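Local coordinates for protein PspGI restriction endonuclease (Pyrococcus sp. GI-H, PDB 3BM3) that binds its substrate DNA with base flipping and probably cleaves it as a type II site-specific restriction endonuclease, at residues E22-A27 with E61-I66; F115-E120 with F139-V144; I125-Y130 with N179-E184; R161-R166 with G191-F196. The protein carries 2 engineered substitutions. One frame throughout, in Å; residues are numbered along the deposited sequence. Where two conformers were deposited one is given.

Contact 1: residues E22-A27 with E61-I66; sequences EIIEEA and EKAFEI. With nucleotides of chain A.
Ile23 enters first, its CB directed at helix 52-80 and its CG2 anti to the backbone N (CG1 at chi1 -65°). Ile23 CG2 lies 3.3 Å from Ala63 O and 3.7 Å from Ile66 CG2, the two isoleucine side chains sliding past each other in opposite directions. Ile24 starts out away from the partner, but a turn at chi2 (-75°) brings its CD1 back to 3.6 Å from Ala63 CB; the side chain also packs on Ala103, Ile106 and Ile107 of helix 85-115. The two short helical segments cross at 117°, their axes 8.5 Å apart at closest, a closeness that the small Ala27 and Ala63 permit. The next residue of helix 52-80, Phe64, points to the other side and lays one ring face on adenine DA6 of chain A, which stands far from its neighbouring bases, as base flipping requires. Glu26 reaches obliquely across Ile66 with its extended chain, CG 3.7 Å from Ile66 CD1, while OE1 is held by Tyr70 OH. Ala27 closes the segment: its CB meets Ala63 N at 3.8 Å and Lys62 CG at 4.0 Å, and Ile66 CD1 lies against its backbone N.

Contact 2: residues F115-E120 with F139-V144; sequences FGIRYE and FIIPSV
At the edge strand 139-141 of this chain's mixed sheet, in a protein of the PDDEXK clan, the loop leaving helix 85-115 runs alongside and joins through a single antiparallel bridge. Glu120 and Ile140 form a hydrogen-bonded pair: Glu120 N donates to Ile140 O and Ile140 N to Glu120 O, each at 2.9 Å and each in the acceptor's carbonyl plane. Before the bridge, Tyr119 holds its CG in the crowded position between backbone N and carbonyl carbon (chi1 68°), which sets its ring beside that of Phe139. The pair is an offset edge-to-face stack, the edge of Phe139 toward the face of Tyr119, with planes at 80° and centroids of the Tyr119 and Phe139 rings 5.7 Å apart. The Ile117 and Ile141 side chains cross obliquely, their CG2 methyls 3.8 Å apart, both also packing on Ile253 of helix 249-259. A cis peptide precedes Pro142, whose CA-H points at Arg118 O, 3.2 Å from CA to O. Ser143, at the N-cap of helix 144-149, hydrogen-bonds through OG to Thr146 OG1. The extended Glu120 side chain binds the first turn as well: Val144 N donates almost straight (168°) to Glu120 OE1 at 2.8 Å, from above the carboxylate plane.

Contact 3: residues I125-Y130 with N179-E184; sequences IKIYDY and NKFGDE
The C-terminal turn of helix 167-181 rests against the weakly bonded strand 125-126, half of a small two-stranded antiparallel sheet, and the chain that follows it. Lys180 carries the polar part. Its CB points toward segment 125-130, with CG anti to the backbone N (chi1 174°); Lys180 CG itself leans back over one face of the neighbouring Phe181 ring, 3.6 Å above the plane and offset toward the rim. The chain then runs extended to CE. The Lys180 and Ile127 side chains slide past each other in opposite directions, Lys180 CD lying 3.5 Å from Ile127 CA and 3.8 Å from Ile127 CD1. Lys180 CE comes within 3.4 Å of Lys126 O. A final bend at chi4 (66°) turns Lys180 NZ to Ile127 O, a hydrogen bond of 3.1 Å that arrives 43° above the carbonyl plane and so misses the lone pairs. Asp129 OD1 lies beyond contact with the ammonium group and may add a mild electrostatic attraction.

Tyr128 and Asn179 hydrogen-bond to Asp206 and Asn207 of the second subunit, which makes the contact part of the interface with that subunit. The apolar part belongs to Phe181, whose ring also meets Phe147 edge-to-face within the same chain. Ile125 crosses it obliquely, its CG2 methyl at 3.4 Å from Phe181 CE2 and 3.5 Å from Phe181 CZ.

Contact 4: residues R161-R166 with G191-F196; sequences RKVRER and GFDEEF. With nucleotides of chain A.
Val163 N gives the shortest bond between the segments, 2.8 Å to Asp193 OD2 and nearly straight (164°), using the anti lone pair of that oxygen. Asp193 OD1 takes Glu195 N at 2.7 Å and closes an Asx turn, so backbone N-H groups hold both ends of the buried acid. Two waters also bind the carboxylate: one donates to Asp193 OD2 while accepting from Arg164 N and NH1, the other donates to Asp193 OD1 and accepts from Arg164 NH1. A second backbone link, Phe192 N to Arg161 O at 3.0 Å, ties together the loops that follow the adjacent parallel strands 155-160 and 186-191.

Outward, the 161-166 loop grips DNA chain A. Arg161 N bonds OP1 of DC5, while Lys162 N and Arg161 NH1 share OP1 of DA6, Arg161 NE forming a salt bridge with Glu60 of helix 52-80. Arg166 bends at chi3 (-84°) and presents NE to DG7 O6 at 2.8 Å, with weak bonds from NH2 to O6 and N7. Its NH1 and NH2 both hold Lys162 O, fixing the guanidinium plane, with Val163 O over one face and DC5 C2' over the other. Arg164 lays a guanidinium face on DG7, and its NE reaches a further guanine O6. Val163 CG2 packs 3.9 Å from Gly191 CA and meets the edge of the Phe196 ring.

Asp193 is thus placed as a second-shell residue that probably helps to position the loop whose Arg164 and Arg166 bond guanine and whose Glu165 bonds cytosine; the surrounding donors and nearby Arg164 probably keep it ionised.

Contacts 1 and 4 are buried and both face the DNA, yet differ in chemistry: contact 1 is apolar helix packing behind the residues that meet adenine DA6, whereas contact 4 joins two loops by polar bonds and grips phosphates and guanine with arginines. Contacts 2 and 3 are partly buried and lie beyond direct reach of the DNA, mixing a few backbone-directed bonds with apolar patches. These two touch, Ile140 CD1 and Val144 CG2 of contact 2 packing on Ile125 CG1 of contact 3. Helix 85-115 underlies contact 1 and flanks contact 2. Contacts 3 and 4 adjoin opposite ends of helix 167-181, and both meet the second subunit.

Contact 1: residues E22-A27 with E61-I66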
# COMPACT_ATOMS: atom_id res chain seq x y z
N GLU C 22 -1.12 6.84 24.57
CA GLU C 22 -1.58 6.56 25.93
C GLU C 22 -1.68 5.08 26.22
O GLU C 22 -1.29 4.61 27.29
CB GLU C 22 -2.92 7.27 26.20
CG GLU C 22 -2.76 8.78 26.13
CD GLU C 22 -4.02 9.57 26.40
OE1 GLU C 22 -5.04 8.99 26.87
OE2 GLU C 22 -3.98 10.80 26.13
N ILE C 23 -2.16 4.33 25.23
CA ILE C 23 -2.29 2.90 25.37
C ILE C 23 -0.93 2.26 25.47
O ILE C 23 -0.73 1.36 26.27
CB ILE C 23 -3.11 2.30 24.21
CG1 ILE C 23 -4.56 2.85 24.27
CG2 ILE C 23 -3.08 0.80 24.27
CD1 ILE C 23 -5.46 2.33 23.16
N ILE C 24 0.02 2.74 24.67
CA ILE C 24 1.39 2.21 24.71
C ILE C 24 1.99 2.48 26.10
O ILE C 24 2.65 1.60 26.71
CB ILE C 24 2.25 2.82 23.59
CG1 ILE C 24 1.83 2.26 22.22
CG2 ILE C 24 3.78 2.54 23.80
CD1 ILE C 24 2.27 0.85 21.97
N GLU C 25 1.76 3.69 26.61
CA GLU C 25 2.26 4.01 27.97
C GLU C 25 1.63 3.10 29.01
O GLU C 25 2.32 2.62 29.90
CB GLU C 25 2.06 5.48 28.33
CG GLU C 25 2.90 6.48 27.52
CD GLU C 25 4.43 6.23 27.59
OE1 GLU C 25 4.93 5.75 28.64
OE2 GLU C 25 5.13 6.51 26.59
N GLU C 26 0.33 2.84 28.87
CA GLU C 26 -0.36 1.93 29.77
C GLU C 26 0.27 0.54 29.71
O GLU C 26 0.52 -0.09 30.76
CB GLU C 26 -1.82 1.84 29.40
CG GLU C 26 -2.62 1.02 30.33
CD GLU C 26 -4.11 1.26 30.18
OE1 GLU C 26 -4.52 2.11 29.31
OE2 GLU C 26 -4.85 0.60 30.94
N ALA C 27 0.53 0.08 28.50
CA ALA C 27 1.15 -1.22 28.26
C ALA C 27 2.55 -1.25 28.86
O ALA C 27 2.93 -2.25 29.44
CB ALA C 27 1.22 -1.53 26.78
N GLU C 61 1.71 -6.44 21.44
CA GLU C 61 0.61 -7.35 21.75
C GLU C 61 -0.20 -6.83 22.93
O GLU C 61 -1.43 -6.81 22.89
CB GLU C 61 1.15 -8.76 22.02
CG GLU C 61 1.66 -9.42 20.78
CD GLU C 61 2.45 -10.67 21.02
OE1 GLU C 61 2.99 -10.89 22.15
OE2 GLU C 61 2.55 -11.46 20.05
N LYS C 62 0.48 -6.36 23.97
CA LYS C 62 -0.19 -5.84 25.16
C LYS C 62 -0.99 -4.60 24.84
O LYS C 62 -2.15 -4.48 25.27
CB LYS C 62 0.79 -5.57 26.29
CG LYS C 62 0.12 -5.29 27.61
CD LYS C 62 -0.78 -6.49 28.02
CE LYS C 62 -0.81 -6.80 29.49
NZ LYS C 62 -1.39 -8.17 29.68
N ALA C 63 -0.40 -3.69 24.06
CA ALA C 63 -1.10 -2.46 23.66
C ALA C 63 -2.32 -2.84 22.86
O ALA C 63 -3.37 -2.24 23.04
CB ALA C 63 -0.20 -1.58 22.83
N PHE C 64 -2.20 -3.85 22.01
CA PHE C 64 -3.37 -4.32 21.20
C PHE C 64 -4.46 -4.87 22.12
O PHE C 64 -5.64 -4.56 21.98
CB PHE C 64 -2.94 -5.36 20.20
CG PHE C 64 -4.01 -5.75 19.22
CD1 PHE C 64 -5.03 -4.88 18.89
CD2 PHE C 64 -3.94 -6.96 18.55
CE1 PHE C 64 -6.00 -5.22 17.99
CE2 PHE C 64 -4.91 -7.30 17.61
CZ PHE C 64 -5.95 -6.40 17.33
N GLU C 65 -4.07 -5.66 23.09
CA GLU C 65 -5.03 -6.17 24.04
C GLU C 65 -5.77 -5.05 24.79
O GLU C 65 -6.99 -5.09 24.96
CB GLU C 65 -4.35 -7.14 25.02
CG GLU C 65 -5.08 -7.39 26.28
CD GLU C 65 -4.11 -7.80 27.38
OE1 GLU C 65 -3.14 -8.53 27.06
OE2 GLU C 65 -4.32 -7.35 28.54
N ILE C 66 -5.04 -4.02 25.22
CA ILE C 66 -5.66 -2.89 25.87
C ILE C 66 -6.60 -2.17 24.92
O ILE C 66 -7.76 -1.88 25.28
CB ILE C 66 -4.59 -1.92 26.43
CG1 ILE C 66 -3.90 -2.61 27.61
CG2 ILE C 66 -5.20 -0.63 26.92
CD1 ILE C 66 -2.61 -1.94 28.03
P DA A 6 -1.48 -4.66 10.06
OP1 DA A 6 -0.00 -4.79 9.98
OP2 DA A 6 -2.31 -5.89 10.20
O5' DA A 6 -1.77 -3.67 11.27
C5' DA A 6 -3.08 -3.52 11.78
C4' DA A 6 -3.29 -4.52 12.89
O4' DA A 6 -2.56 -4.13 14.08
C3' DA A 6 -4.75 -4.68 13.33
O3' DA A 6 -5.06 -6.07 13.33
C2' DA A 6 -4.77 -4.11 14.74
C1' DA A 6 -3.37 -4.43 15.20
N9 DA A 6 -2.89 -3.64 16.34
C8 DA A 6 -1.72 -3.85 17.02
N7 DA A 6 -1.52 -3.02 18.01
C5 DA A 6 -2.63 -2.19 17.97
C6 DA A 6 -3.02 -1.11 18.77
N6 DA A 6 -2.30 -0.65 19.80
N1 DA A 6 -4.19 -0.50 18.48
C2 DA A 6 -4.91 -0.96 17.46
N3 DA A 6 -4.66 -1.98 16.63
C4 DA A 6 -3.48 -2.56 16.95

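Contact 2: residues F115-E120 with F139-V144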
# COMPACT_ATOMS: atom_id res chain seq x y z
N PHE C 115 18.44 3.59 23.53
CA PHE C 115 19.78 3.56 23.00
C PHE C 115 20.40 4.94 22.82
O PHE C 115 21.56 5.02 22.43
CB PHE C 115 19.81 2.79 21.68
CG PHE C 115 19.58 1.33 21.83
CD1 PHE C 115 20.61 0.48 22.16
CD2 PHE C 115 18.34 0.79 21.67
CE1 PHE C 115 20.38 -0.89 22.31
CE2 PHE C 115 18.10 -0.54 21.82
CZ PHE C 115 19.12 -1.40 22.13
N GLY C 116 19.65 5.99 23.12
CA GLY C 116 20.12 7.37 22.98
C GLY C 116 20.25 7.77 21.53
O GLY C 116 21.04 8.64 21.21
N ILE C 117 19.51 7.11 20.65
CA ILE C 117 19.58 7.41 19.24
C ILE C 117 18.68 8.58 19.03
O ILE C 117 17.47 8.49 19.24
CB ILE C 117 19.14 6.23 18.37
CG1 ILE C 117 20.11 5.05 18.59
CG2 ILE C 117 19.02 6.61 16.88
CD1 ILE C 117 19.60 3.73 18.06
N ARG C 118 19.26 9.67 18.55
CA ARG C 118 18.47 10.82 18.20
C ARG C 118 17.80 10.57 16.88
O ARG C 118 18.37 9.96 15.99
CB ARG C 118 19.32 12.08 18.11
CG ARG C 118 19.78 12.54 19.49
CD ARG C 118 20.69 13.75 19.36
NE ARG C 118 21.14 14.25 20.67
CZ ARG C 118 22.09 13.70 21.42
NH1 ARG C 118 22.74 12.60 21.01
NH2 ARG C 118 22.41 14.27 22.58
N TYR C 119 16.58 11.05 16.79
CA TYR C 119 15.78 10.83 15.61
C TYR C 119 14.80 11.98 15.48
O TYR C 119 14.56 12.74 16.40
CB TYR C 119 15.00 9.51 15.69
CG TYR C 119 13.94 9.56 16.75
CD1 TYR C 119 12.67 10.03 16.46
CD2 TYR C 119 14.24 9.23 18.07
CE1 TYR C 119 11.70 10.14 17.44
CE2 TYR C 119 13.27 9.33 19.07
CZ TYR C 119 12.01 9.80 18.73
OH TYR C 119 11.05 9.91 19.71
N GLU C 120 14.23 12.06 14.29
CA GLU C 120 13.05 12.83 14.06
C GLU C 120 12.05 11.96 13.33
O GLU C 120 12.39 11.17 12.47
CB GLU C 120 13.34 14.10 13.30
CG GLU C 120 14.08 15.08 14.16
CD GLU C 120 14.45 16.34 13.44
OE1 GLU C 120 14.51 16.37 12.20
OE2 GLU C 120 14.71 17.30 14.16
N PHE C 139 11.45 7.51 10.21
CA PHE C 139 12.48 8.11 11.03
C PHE C 139 13.62 8.61 10.18
O PHE C 139 13.99 8.00 9.19
CB PHE C 139 12.99 7.10 12.05
CG PHE C 139 11.91 6.61 12.95
CD1 PHE C 139 11.52 7.38 14.02
CD2 PHE C 139 11.23 5.44 12.69
CE1 PHE C 139 10.47 6.99 14.86
CE2 PHE C 139 10.18 5.04 13.53
CZ PHE C 139 9.82 5.80 14.60
N ILE C 140 14.14 9.73 10.60
CA ILE C 140 15.36 10.25 10.06
C ILE C 140 16.31 10.32 11.22
O ILE C 140 16.03 10.94 12.24
CB ILE C 140 15.18 11.63 9.47
CG1 ILE C 140 14.12 11.60 8.38
CG2 ILE C 140 16.52 12.14 8.89
CD1 ILE C 140 13.79 12.92 7.79
N ILE C 141 17.46 9.68 11.05
CA ILE C 141 18.45 9.62 12.11
C ILE C 141 19.70 10.37 11.67
O ILE C 141 20.28 10.03 10.66
CB ILE C 141 18.75 8.17 12.45
CG1 ILE C 141 17.44 7.54 12.99
CG2 ILE C 141 19.89 8.13 13.46
CD1 ILE C 141 17.52 6.15 13.36
N PRO C 142 20.10 11.40 12.43
CA PRO C 142 19.51 11.89 13.68
C PRO C 142 18.43 12.96 13.52
O PRO C 142 17.64 13.20 14.45
CB PRO C 142 20.71 12.49 14.39
CG PRO C 142 21.54 13.04 13.28
CD PRO C 142 21.35 12.13 12.11
N SER C 143 18.41 13.61 12.36
CA SER C 143 17.50 14.70 12.13
C SER C 143 17.45 15.01 10.66
O SER C 143 18.38 14.71 9.92
CB SER C 143 18.00 15.98 12.83
OG SER C 143 19.23 16.41 12.26
N VAL C 144 16.36 15.65 10.26
CA VAL C 144 16.25 16.10 8.88
C VAL C 144 17.31 17.16 8.56
O VAL C 144 17.85 17.16 7.45
CB VAL C 144 14.81 16.56 8.53
CG1 VAL C 144 14.52 17.92 9.05
CG2 VAL C 144 14.59 16.47 7.03

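Contact 3: residues I125-Y130 with N179-E184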
# COMPACT_ATOMS: atom_id res chain seq x y z
N ILE C 125 10.71 15.45 3.80
CA ILE C 125 11.87 15.79 3.02
C ILE C 125 11.34 16.38 1.73
O ILE C 125 10.79 15.67 0.89
CB ILE C 125 12.76 14.57 2.74
CG1 ILE C 125 13.23 13.96 4.06
CG2 ILE C 125 13.94 15.00 1.84
CD1 ILE C 125 14.04 12.69 3.86
N LYS C 126 11.46 17.68 1.58
CA LYS C 126 10.88 18.36 0.42
C LYS C 126 11.65 17.96 -0.82
O LYS C 126 12.88 17.86 -0.80
CB LYS C 126 10.83 19.87 0.61
CG LYS C 126 9.68 20.33 1.48
CD LYS C 126 10.11 20.42 2.94
CE LYS C 126 8.97 20.26 3.92
NZ LYS C 126 9.51 19.85 5.23
N ILE C 127 10.91 17.69 -1.88
CA ILE C 127 11.49 17.24 -3.12
C ILE C 127 11.55 18.33 -4.14
O ILE C 127 12.50 18.38 -4.93
CB ILE C 127 10.68 16.05 -3.70
CG1 ILE C 127 10.69 14.86 -2.72
CG2 ILE C 127 11.23 15.62 -5.02
CD1 ILE C 127 12.09 14.46 -2.28
N TYR C 128 10.51 19.16 -4.15
CA TYR C 128 10.38 20.28 -5.07
C TYR C 128 10.31 21.59 -4.33
O TYR C 128 9.66 21.67 -3.30
CB TYR C 128 9.09 20.10 -5.86
CG TYR C 128 9.02 18.78 -6.58
CD1 TYR C 128 9.81 18.54 -7.69
CD2 TYR C 128 8.18 17.76 -6.17
CE1 TYR C 128 9.77 17.33 -8.37
CE2 TYR C 128 8.15 16.54 -6.83
CZ TYR C 128 8.93 16.33 -7.96
OH TYR C 128 8.89 15.14 -8.65
N ASP C 129 10.96 22.61 -4.88
CA ASP C 129 10.98 23.95 -4.29
C ASP C 129 9.55 24.48 -4.26
O ASP C 129 9.18 25.25 -3.37
CB ASP C 129 11.88 24.89 -5.10
CG ASP C 129 13.32 24.39 -5.18
OD1 ASP C 129 13.92 24.14 -4.11
OD2 ASP C 129 13.82 24.22 -6.32
N TYR C 130 8.75 24.02 -5.20
CA TYR C 130 7.46 24.64 -5.53
C TYR C 130 6.24 23.90 -5.00
O TYR C 130 5.11 24.35 -5.20
CB TYR C 130 7.36 24.82 -7.05
CG TYR C 130 7.66 23.57 -7.83
CD1 TYR C 130 6.69 22.60 -8.02
CD2 TYR C 130 8.93 23.34 -8.36
CE1 TYR C 130 6.96 21.44 -8.72
CE2 TYR C 130 9.21 22.19 -9.08
CZ TYR C 130 8.22 21.24 -9.25
OH TYR C 130 8.47 20.08 -9.95
N ASN C 179 16.72 10.04 -6.56
CA ASN C 179 16.67 10.93 -7.69
C ASN C 179 17.08 12.32 -7.25
O ASN C 179 17.90 12.97 -7.92
CB ASN C 179 15.26 10.93 -8.27
CG ASN C 179 15.16 11.65 -9.57
OD1 ASN C 179 16.17 11.96 -10.19
ND2 ASN C 179 13.93 11.91 -10.03
N LYS C 180 16.57 12.77 -6.11
CA LYS C 180 16.82 14.12 -5.65
C LYS C 180 18.20 14.29 -5.01
O LYS C 180 18.90 15.28 -5.27
CB LYS C 180 15.73 14.58 -4.69
CG LYS C 180 16.08 15.95 -4.13
CD LYS C 180 14.95 16.65 -3.50
CE LYS C 180 15.33 18.10 -3.20
NZ LYS C 180 15.57 18.85 -4.46
N PHE C 181 18.58 13.32 -4.19
CA PHE C 181 19.75 13.45 -3.31
C PHE C 181 20.94 12.61 -3.70
O PHE C 181 22.01 12.76 -3.09
CB PHE C 181 19.36 13.17 -1.85
CG PHE C 181 18.37 14.15 -1.31
CD1 PHE C 181 18.77 15.41 -0.90
CD2 PHE C 181 17.02 13.82 -1.24
CE1 PHE C 181 17.86 16.30 -0.39
CE2 PHE C 181 16.11 14.74 -0.75
CZ PHE C 181 16.53 15.99 -0.34
N GLY C 182 20.77 11.74 -4.67
CA GLY C 182 21.82 10.84 -5.12
C GLY C 182 21.85 9.54 -4.39
O GLY C 182 21.11 9.28 -3.44
N ASP C 183 22.75 8.68 -4.85
CA ASP C 183 22.77 7.32 -4.40
C ASP C 183 23.51 7.12 -3.10
O ASP C 183 23.61 6.00 -2.66
CB ASP C 183 23.39 6.42 -5.48
CG ASP C 183 22.44 6.13 -6.61
OD1 ASP C 183 21.20 6.28 -6.46
OD2 ASP C 183 22.95 5.71 -7.66
N GLU C 184 23.99 8.20 -2.48
CA GLU C 184 24.72 8.11 -1.21
C GLU C 184 23.81 8.19 0.02
O GLU C 184 24.28 8.14 1.17
CB GLU C 184 25.83 9.18 -1.16
CG GLU C 184 25.45 10.53 -0.50
CD GLU C 184 24.58 11.46 -1.34
OE1 GLU C 184 24.08 11.08 -2.43
OE2 GLU C 184 24.42 12.62 -0.88

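Contact 4: residues R161-R166 with G191-F196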
# COMPACT_ATOMS: atom_id res chain seq x y z
N ARG C 161 4.43 -2.48 9.72
CA ARG C 161 4.07 -3.62 10.54
C ARG C 161 3.94 -4.78 9.55
O ARG C 161 4.97 -5.30 9.09
CB ARG C 161 2.82 -3.32 11.34
CG ARG C 161 2.44 -4.38 12.33
CD ARG C 161 1.24 -3.92 13.09
NE ARG C 161 0.78 -4.91 14.05
CZ ARG C 161 0.09 -6.02 13.77
NH1 ARG C 161 -0.18 -6.36 12.51
NH2 ARG C 161 -0.27 -6.84 14.74
N LYS C 162 2.73 -5.23 9.26
CA LYS C 162 2.60 -6.14 8.12
C LYS C 162 2.87 -5.36 6.83
O LYS C 162 2.54 -4.19 6.71
CB LYS C 162 1.27 -6.85 8.10
CG LYS C 162 1.23 -7.86 9.22
CD LYS C 162 -0.14 -8.47 9.39
CE LYS C 162 -0.11 -9.62 10.45
NZ LYS C 162 -1.41 -10.30 10.68
N VAL C 163 3.46 -6.06 5.86
CA VAL C 163 4.03 -5.44 4.69
C VAL C 163 3.16 -5.64 3.44
O VAL C 163 2.98 -4.69 2.67
CB VAL C 163 5.47 -5.93 4.46
CG1 VAL C 163 6.03 -5.39 3.16
CG2 VAL C 163 6.37 -5.58 5.71
N ARG C 164 2.64 -6.85 3.24
CA ARG C 164 1.97 -7.21 2.02
C ARG C 164 2.80 -6.74 0.82
O ARG C 164 4.03 -6.93 0.80
CB ARG C 164 0.55 -6.64 2.03
CG ARG C 164 -0.27 -7.21 3.15
CD ARG C 164 -0.62 -8.65 2.88
NE ARG C 164 -1.61 -9.16 3.81
CZ ARG C 164 -1.33 -9.70 4.99
NH1 ARG C 164 -0.07 -9.87 5.39
NH2 ARG C 164 -2.32 -10.15 5.77
N GLU C 165 2.15 -6.10 -0.16
CA GLU C 165 2.82 -5.58 -1.33
C GLU C 165 3.41 -4.18 -1.09
O GLU C 165 4.01 -3.60 -1.98
CB GLU C 165 1.82 -5.51 -2.50
CG GLU C 165 0.99 -4.29 -2.63
CD GLU C 165 -0.03 -4.04 -1.50
OE1 GLU C 165 -0.27 -4.93 -0.68
OE2 GLU C 165 -0.56 -2.92 -1.46
N ARG C 166 3.15 -3.60 0.09
CA ARG C 166 3.43 -2.21 0.37
C ARG C 166 4.91 -1.88 0.47
O ARG C 166 5.32 -0.72 0.52
CB ARG C 166 2.63 -1.77 1.61
CG ARG C 166 1.14 -1.66 1.32
CD ARG C 166 0.33 -1.31 2.53
NE ARG C 166 0.03 -2.51 3.27
CZ ARG C 166 0.71 -2.97 4.31
NH1 ARG C 166 1.72 -2.29 4.86
NH2 ARG C 166 0.36 -4.13 4.81
N GLY C 191 10.38 -4.12 8.49
CA GLY C 191 9.08 -4.73 8.44
C GLY C 191 8.95 -5.53 9.70
O GLY C 191 9.95 -5.99 10.27
N PHE C 192 7.74 -5.65 10.20
CA PHE C 192 7.52 -6.40 11.41
C PHE C 192 6.48 -7.47 11.08
O PHE C 192 5.37 -7.50 11.60
CB PHE C 192 7.06 -5.46 12.52
CG PHE C 192 7.48 -5.92 13.89
CD1 PHE C 192 8.81 -6.05 14.18
CD2 PHE C 192 6.55 -6.20 14.87
CE1 PHE C 192 9.23 -6.50 15.43
CE2 PHE C 192 6.96 -6.62 16.12
CZ PHE C 192 8.32 -6.74 16.38
N ASP C 193 6.90 -8.36 10.18
CA ASP C 193 5.98 -9.22 9.45
C ASP C 193 6.63 -10.55 9.31
O ASP C 193 7.64 -10.71 8.64
CB ASP C 193 5.66 -8.60 8.07
CG ASP C 193 4.57 -9.34 7.32
OD1 ASP C 193 4.31 -10.52 7.63
OD2 ASP C 193 4.00 -8.73 6.38
N GLU C 194 6.01 -11.53 9.94
CA GLU C 194 6.50 -12.89 9.91
C GLU C 194 6.36 -13.53 8.53
O GLU C 194 6.96 -14.57 8.28
CB GLU C 194 5.78 -13.73 10.99
CG GLU C 194 5.81 -13.10 12.39
CD GLU C 194 7.08 -13.40 13.22
OE1 GLU C 194 8.01 -14.10 12.72
OE2 GLU C 194 7.11 -12.93 14.38
N GLU C 195 5.60 -12.90 7.62
CA GLU C 195 5.41 -13.40 6.27
C GLU C 195 6.17 -12.58 5.24
O GLU C 195 5.92 -12.66 4.06
CB GLU C 195 3.92 -13.47 5.92
CG GLU C 195 3.13 -14.36 6.85
CD GLU C 195 3.76 -15.73 7.12
OE1 GLU C 195 4.20 -16.40 6.14
OE2 GLU C 195 3.81 -16.14 8.31
N PHE C 196 7.15 -11.82 5.71
CA PHE C 196 7.99 -11.03 4.83
C PHE C 196 8.64 -11.96 3.80
O PHE C 196 9.18 -12.98 4.16
CB PHE C 196 9.03 -10.32 5.65
CG PHE C 196 9.84 -9.33 4.87
CD1 PHE C 196 9.28 -8.15 4.43
CD2 PHE C 196 11.14 -9.61 4.53
CE1 PHE C 196 10.03 -7.24 3.71
CE2 PHE C 196 11.88 -8.71 3.81
CZ PHE C 196 11.35 -7.54 3.42
P DA A 6 -1.48 -4.66 10.06
OP1 DA A 6 -0.00 -4.79 9.98
OP2 DA A 6 -2.31 -5.89 10.20
O5' DA A 6 -1.77 -3.67 11.27
C5' DA A 6 -3.08 -3.52 11.78
C4' DA A 6 -3.29 -4.52 12.89
O4' DA A 6 -2.56 -4.13 14.08
C3' DA A 6 -4.75 -4.68 13.33
O3' DA A 6 -5.06 -6.07 13.33
C2' DA A 6 -4.77 -4.11 14.74
C1' DA A 6 -3.37 -4.43 15.20
N9 DA A 6 -2.89 -3.64 16.34
C8 DA A 6 -1.72 -3.85 17.02
N7 DA A 6 -1.52 -3.02 18.01
C5 DA A 6 -2.63 -2.19 17.97
C6 DA A 6 -3.02 -1.11 18.77
N6 DA A 6 -2.30 -0.65 19.80
N1 DA A 6 -4.19 -0.50 18.48
C2 DA A 6 -4.91 -0.96 17.46
N3 DA A 6 -4.66 -1.98 16.63
C4 DA A 6 -3.48 -2.56 16.95
P DG A 7 -6.51 -6.55 12.87
OP1 DG A 7 -7.33 -5.34 12.63
OP2 DG A 7 -6.96 -7.58 13.84
O5' DG A 7 -6.26 -7.29 11.48
C5' DG A 7 -5.90 -6.58 10.31
C4' DG A 7 -6.07 -7.49 9.12
O4' DG A 7 -5.65 -6.82 7.90
C3' DG A 7 -5.22 -8.76 9.19
O3' DG A 7 -5.88 -9.80 8.48
C2' DG A 7 -3.99 -8.36 8.41
C1' DG A 7 -4.68 -7.64 7.27
N9 DG A 7 -3.84 -6.79 6.44
C8 DG A 7 -2.47 -6.62 6.55
N7 DG A 7 -1.99 -5.83 5.63
C5 DG A 7 -3.10 -5.46 4.88
C6 DG A 7 -3.19 -4.62 3.74
O6 DG A 7 -2.29 -4.05 3.13
N1 DG A 7 -4.51 -4.49 3.31
C2 DG A 7 -5.59 -5.10 3.90
N2 DG A 7 -6.79 -4.84 3.35
N3 DG A 7 -5.51 -5.90 4.94
C4 DG A 7 -4.25 -6.03 5.38
P DC A 5 1.90 0.24 8.64
OP1 DC A 5 2.67 -0.45 9.70
OP2 DC A 5 2.51 0.48 7.31
O5' DC A 5 0.56 -0.58 8.43
C5' DC A 5 -0.28 -0.85 9.54
C4' DC A 5 -1.54 -1.53 9.06
O4' DC A 5 -2.22 -0.61 8.18
C3' DC A 5 -1.28 -2.80 8.25
O3' DC A 5 -2.04 -3.88 8.79
C2' DC A 5 -1.74 -2.48 6.84
C1' DC A 5 -2.68 -1.30 7.03
N1 DC A 5 -2.65 -0.37 5.90
C2 DC A 5 -3.85 0.05 5.34
O2 DC A 5 -4.91 -0.31 5.87
N3 DC A 5 -3.82 0.84 4.24
C4 DC A 5 -2.65 1.23 3.72
N4 DC A 5 -2.66 1.98 2.62
C5 DC A 5 -1.41 0.85 4.32
C6 DC A 5 -1.45 0.06 5.39
O HOH W 1 2.60 -9.40 4.38
O HOH W 2 1.61 -11.22 7.69